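Local coordinates for putative uncharacterized protein (Bacteroides vulgatus, PDB 4F7A) that probably binds mucin O-glycans at the outer membrane as a SusD-like lipoprotein, handing captured sugar chains on for uptake, at residues 83-94 and 125-136. Sequence-based numbering, arbitrary orientation.
Sequences ASAWNYTYNYIF and MHRITDTYGPIV
Tyr-132, in the last turn of helix 111-132, lays its ring beside the first turns of helix 84-104, and its OH takes the N-H of Trp-86 in a nearly straight bond (N to OH 3.0 Å). The same hydroxyl bonds Thr-82 O, so one phenol serves two backbone groups. Trp-86, with CG anti to its N (chi1 -177°), presents the CE3 edge of its indole to the tyrosine face in a T-shaped stack, planes at 85°. A leucine in place of Tyr-132 would probably leave Trp-86 N-H and Thr-82 O without their shared partner and the indole edge without its aromatic face. Next along, Ile-128 is a knob among Ala-85, Trp-86, Thr-89 and Tyr-90: small Ala-85 admits its CD1, which meets Thr-89 OG1 tip to tip at 3.5 Å. That hydroxyl is turned back to Ala-85 O (OG1 to O 2.8 Å), so a polar side chain can border an apolar knob. Tyr-90 covers one face of the Trp-86 indole with CE2 and sends its OH to Val-136 O (2.6 Å), tying the helix to the loop after Gly-133, whose positive phi suits glycine. Selenomethionine Met-125, a flexible chain bent at chi2 and chi3, sets its CE methyl over the Phe-94 face, 4.1 Å from the ring centroid, in a CH-pi contact, while SE approaches the same ring obliquely as a Met-aromatic contact. Over residues 84-94 and 125-132 the helices run roughly antiparallel (150°), their axes 10.0 Å apart at closest approach, a buried pairing in this TPR-like, largely helical fold. Helix 44-51 meets Thr-89, helix 151-174 backs Met-125, and helix 482-492 packs on Pro-134 and Val-136.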
loop_
_atom_site.group_PDB
_atom_site.type_symbol
_atom_site.label_atom_id
_atom_site.label_comp_id
_atom_site.label_asym_id
_atom_site.label_seq_id
_atom_site.Cartn_x
_atom_site.Cartn_y
_atom_site.Cartn_z
ATOM N N ALA A 83 0.251 12.107 11.486
ATOM C CA ALA A 83 1.094 11.422 12.459
ATOM C C ALA A 83 0.598 10.013 12.806
ATOM O O ALA A 83 1.306 9.247 13.472
ATOM C CB ALA A 83 1.162 12.247 13.756
ATOM N N SER A 84 -0.632 9.685 12.414
ATOM C CA SER A 84 -1.287 8.497 12.931
ATOM C C SER A 84 -0.620 7.168 12.595
ATOM O O SER A 84 -0.520 6.299 13.461
ATOM C CB SER A 84 -2.758 8.476 12.518
ATOM O OG SER A 84 -3.472 9.404 13.312
ATOM N N ALA A 85 -0.160 6.997 11.360
ATOM C CA ALA A 85 0.488 5.741 10.973
ATOM C C ALA A 85 1.702 5.498 11.896
ATOM O O ALA A 85 1.864 4.414 12.478
ATOM C CB ALA A 85 0.892 5.777 9.507
ATOM N N TRP A 86 2.517 6.536 12.067
ATOM C CA TRP A 86 3.651 6.490 13.001
ATOM C C TRP A 86 3.195 6.149 14.436
ATOM O O TRP A 86 3.655 5.162 15.031
ATOM C CB TRP A 86 4.413 7.841 13.006
ATOM C CG TRP A 86 5.623 7.820 13.893
ATOM C CD1 TRP A 86 5.636 7.878 15.257
ATOM C CD2 TRP A 86 6.998 7.747 13.482
ATOM N NE1 TRP A 86 6.932 7.826 15.717
ATOM C CE2 TRP A 86 7.785 7.739 14.648
ATOM C CE3 TRP A 86 7.637 7.682 12.237
ATOM C CZ2 TRP A 86 9.185 7.668 14.617
ATOM C CZ3 TRP A 86 9.052 7.577 12.208
ATOM C CH2 TRP A 86 9.796 7.581 13.384
ATOM N N ASN A 87 2.266 6.938 14.960
ATOM C CA ASN A 87 1.912 6.866 16.378
ATOM C C ASN A 87 1.329 5.492 16.762
ATOM O O ASN A 87 1.750 4.859 17.745
ATOM C CB ASN A 87 0.910 7.963 16.744
ATOM C CG ASN A 87 1.494 9.374 16.664
ATOM O OD1 ASN A 87 2.715 9.559 16.613
ATOM N ND2 ASN A 87 0.607 10.387 16.659
ATOM N N TYR A 88 0.366 5.031 15.973
ATOM C CA TYR A 88 -0.302 3.772 16.266
ATOM C C TYR A 88 0.636 2.592 16.113
ATOM O O TYR A 88 0.597 1.654 16.907
ATOM C CB TYR A 88 -1.570 3.622 15.414
ATOM C CG TYR A 88 -2.653 4.633 15.779
ATOM C CD1 TYR A 88 -2.956 4.913 17.107
ATOM C CD2 TYR A 88 -3.373 5.315 14.792
ATOM C CE1 TYR A 88 -3.939 5.855 17.448
ATOM C CE2 TYR A 88 -4.379 6.235 15.122
ATOM C CZ TYR A 88 -4.646 6.507 16.449
ATOM O OH TYR A 88 -5.620 7.429 16.794
ATOM N N THR A 89 1.481 2.623 15.098
ATOM C CA THR A 89 2.383 1.535 14.847
ATOM C C THR A 89 3.446 1.444 15.955
ATOM O O THR A 89 3.677 0.369 16.495
ATOM C CB THR A 89 3.041 1.636 13.462
ATOM O OG1 THR A 89 2.030 1.634 12.445
ATOM C CG2 THR A 89 3.955 0.453 13.242
ATOM N N TYR A 90 4.050 2.566 16.328
ATOM C CA TYR A 90 5.058 2.555 17.386
ATOM C C TYR A 90 4.469 2.372 18.780
ATOM O O TYR A 90 5.098 1.762 19.629
ATOM C CB TYR A 90 5.928 3.806 17.334
ATOM C CG TYR A 90 6.987 3.705 16.255
ATOM C CD1 TYR A 90 8.071 2.830 16.398
ATOM C CD2 TYR A 90 6.895 4.456 15.097
ATOM C CE1 TYR A 90 9.052 2.741 15.400
ATOM C CE2 TYR A 90 7.851 4.382 14.102
ATOM C CZ TYR A 90 8.929 3.519 14.256
ATOM O OH TYR A 90 9.875 3.461 13.265
ATOM N N ASN A 91 3.254 2.856 19.009
ATOM C CA ASN A 91 2.633 2.667 20.317
ATOM C C ASN A 91 2.205 1.231 20.565
ATOM O O ASN A 91 2.384 0.724 21.668
ATOM C CB ASN A 91 1.437 3.610 20.509
ATOM C CG ASN A 91 1.875 5.023 20.832
ATOM O OD1 ASN A 91 3.003 5.231 21.260
ATOM N ND2 ASN A 91 1.008 5.989 20.604
ATOM N N TYR A 92 1.654 0.575 19.546
ATOM C CA TYR A 92 0.964 -0.700 19.760
ATOM C C TYR A 92 1.472 -1.942 19.032
ATOM O O TYR A 92 1.218 -3.049 19.486
ATOM C CB TYR A 92 -0.530 -0.507 19.451
ATOM C CG TYR A 92 -1.160 0.594 20.296
ATOM C CD1 TYR A 92 -1.277 0.470 21.678
ATOM C CD2 TYR A 92 -1.639 1.743 19.707
ATOM C CE1 TYR A 92 -1.845 1.487 22.438
ATOM C CE2 TYR A 92 -2.203 2.757 20.454
ATOM C CZ TYR A 92 -2.303 2.631 21.809
ATOM O OH TYR A 92 -2.865 3.679 22.502
ATOM N N ILE A 93 2.147 -1.777 17.900
ATOM C CA ILE A 93 2.371 -2.877 16.987
ATOM C C ILE A 93 3.855 -3.250 16.900
ATOM O O ILE A 93 4.226 -4.398 17.146
ATOM C CB ILE A 93 1.820 -2.548 15.591
ATOM C CG1 ILE A 93 0.335 -2.144 15.685
ATOM C CG2 ILE A 93 2.021 -3.743 14.603
ATOM C CD1 ILE A 93 -0.588 -3.123 16.498
ATOM N N PHE A 94 4.694 -2.271 16.581
ATOM C CA PHE A 94 6.124 -2.540 16.458
ATOM C C PHE A 94 6.739 -3.098 17.746
ATOM O O PHE A 94 7.540 -4.026 17.687
ATOM C CB PHE A 94 6.864 -1.301 15.924
ATOM C CG PHE A 94 8.312 -1.555 15.587
ATOM C CD1 PHE A 94 8.670 -2.553 14.699
ATOM C CD2 PHE A 94 9.307 -0.807 16.164
ATOM C CE1 PHE A 94 10.000 -2.805 14.396
ATOM C CE2 PHE A 94 10.636 -1.041 15.835
ATOM C CZ PHE A 94 10.977 -2.049 14.958
HETATM N N MSE A 125 6.579 -2.428 8.694
HETATM C CA MSE A 125 7.416 -1.250 8.804
HETATM C C MSE A 125 7.843 -0.654 7.460
HETATM O O MSE A 125 8.184 0.514 7.402
HETATM C CB MSE A 125 8.635 -1.543 9.679
HETATM C CG MSE A 125 8.261 -1.977 11.101
HETATM SE SE MSE A 125 6.985 -0.830 11.967
HETATM C CE MSE A 125 8.167 0.661 12.307
ATOM N N HIS A 126 7.818 -1.422 6.379
ATOM C CA HIS A 126 8.124 -0.815 5.075
ATOM C C HIS A 126 7.015 0.181 4.751
ATOM O O HIS A 126 7.282 1.207 4.143
ATOM C CB HIS A 126 8.354 -1.863 3.961
ATOM C CG HIS A 126 7.100 -2.336 3.288
ATOM N ND1 HIS A 126 6.257 -3.253 3.864
ATOM C CD2 HIS A 126 6.529 -1.983 2.114
ATOM C CE1 HIS A 126 5.228 -3.469 3.060
ATOM N NE2 HIS A 126 5.365 -2.703 1.993
ATOM N N ARG A 127 5.782 -0.095 5.204
ATOM C CA ARG A 127 4.674 0.855 5.038
ATOM C C ARG A 127 4.910 2.203 5.767
ATOM O O ARG A 127 4.475 3.251 5.289
ATOM C CB ARG A 127 3.370 0.226 5.526
ATOM C CG ARG A 127 2.840 -0.872 4.612
ATOM C CD ARG A 127 1.875 -1.823 5.331
ATOM N NE ARG A 127 0.740 -1.194 6.016
ATOM C CZ ARG A 127 -0.425 -0.851 5.443
ATOM N NH1 ARG A 127 -0.642 -0.998 4.146
ATOM N NH2 ARG A 127 -1.398 -0.344 6.190
ATOM N N ILE A 128 5.623 2.155 6.892
ATOM C CA ILE A 128 5.944 3.358 7.672
ATOM C C ILE A 128 7.094 4.159 7.043
ATOM O O ILE A 128 6.975 5.370 6.891
ATOM C CB ILE A 128 6.258 2.993 9.161
ATOM C CG1 ILE A 128 5.079 2.203 9.774
ATOM C CG2 ILE A 128 6.598 4.241 9.980
ATOM C CD1 ILE A 128 3.710 2.929 9.706
ATOM N N THR A 129 8.197 3.508 6.670
ATOM C CA THR A 129 9.256 4.244 5.993
ATOM C C THR A 129 8.742 4.797 4.684
ATOM O O THR A 129 9.129 5.890 4.304
ATOM C CB THR A 129 10.590 3.457 5.763
ATOM O OG1 THR A 129 11.527 4.330 5.097
ATOM C CG2 THR A 129 10.371 2.224 4.912
ATOM N N ASP A 130 7.876 4.070 3.996
ATOM C CA ASP A 130 7.352 4.587 2.715
ATOM C C ASP A 130 6.437 5.827 2.903
ATOM O O ASP A 130 6.198 6.585 1.954
ATOM C CB ASP A 130 6.619 3.484 1.934
ATOM C CG ASP A 130 7.552 2.424 1.379
ATOM O OD1 ASP A 130 8.811 2.592 1.425
ATOM O OD2 ASP A 130 7.015 1.394 0.914
ATOM N N THR A 131 5.929 6.009 4.125
ATOM C CA THR A 131 5.133 7.177 4.470
ATOM C C THR A 131 6.016 8.390 4.836
ATOM O O THR A 131 5.808 9.466 4.318
ATOM C CB THR A 131 4.179 6.835 5.634
ATOM O OG1 THR A 131 3.304 5.776 5.228
ATOM C CG2 THR A 131 3.355 8.049 6.050
ATOM N N TYR A 132 7.021 8.189 5.695
ATOM C CA TYR A 132 7.752 9.286 6.337
ATOM C C TYR A 132 9.195 9.437 5.879
ATOM O O TYR A 132 9.775 10.508 6.017
ATOM C CB TYR A 132 7.747 9.092 7.875
ATOM C CG TYR A 132 6.357 9.011 8.478
ATOM C CD1 TYR A 132 5.600 10.167 8.679
ATOM C CD2 TYR A 132 5.795 7.789 8.836
ATOM C CE1 TYR A 132 4.302 10.110 9.214
ATOM C CE2 TYR A 132 4.503 7.715 9.355
ATOM C CZ TYR A 132 3.775 8.881 9.570
ATOM O OH TYR A 132 2.509 8.820 10.081
ATOM N N GLY A 133 9.793 8.359 5.400
ATOM C CA GLY A 133 11.217 8.313 5.139
ATOM C C GLY A 133 11.993 7.636 6.246
ATOM O O GLY A 133 11.809 6.454 6.520
ATOM N N PRO A 134 12.869 8.388 6.914
ATOM C CA PRO A 134 13.593 7.813 8.033
ATOM C C PRO A 134 12.654 7.246 9.111
ATOM O O PRO A 134 11.585 7.807 9.394
ATOM C CB PRO A 134 14.405 8.995 8.572
ATOM C CG PRO A 134 14.604 9.897 7.353
ATOM C CD PRO A 134 13.368 9.723 6.526
ATOM N N ILE A 135 13.058 6.136 9.706
ATOM C CA ILE A 135 12.278 5.552 10.799
ATOM C C ILE A 135 13.211 4.987 11.850
ATOM O O ILE A 135 14.429 4.925 11.654
ATOM C CB ILE A 135 11.330 4.434 10.298
ATOM C CG1 ILE A 135 12.104 3.250 9.693
ATOM C CG2 ILE A 135 10.282 5.004 9.265
ATOM C CD1 ILE A 135 11.225 1.940 9.478
ATOM N N VAL A 136 12.637 4.562 12.969
ATOM C CA VAL A 136 13.356 3.765 13.939
ATOM C C VAL A 136 13.092 2.290 13.618
ATOM O O VAL A 136 11.926 1.836 13.639
ATOM C CB VAL A 136 12.931 4.093 15.395
ATOM C CG1 VAL A 136 13.648 3.170 16.371
ATOM C CG2 VAL A 136 13.238 5.551 15.738
#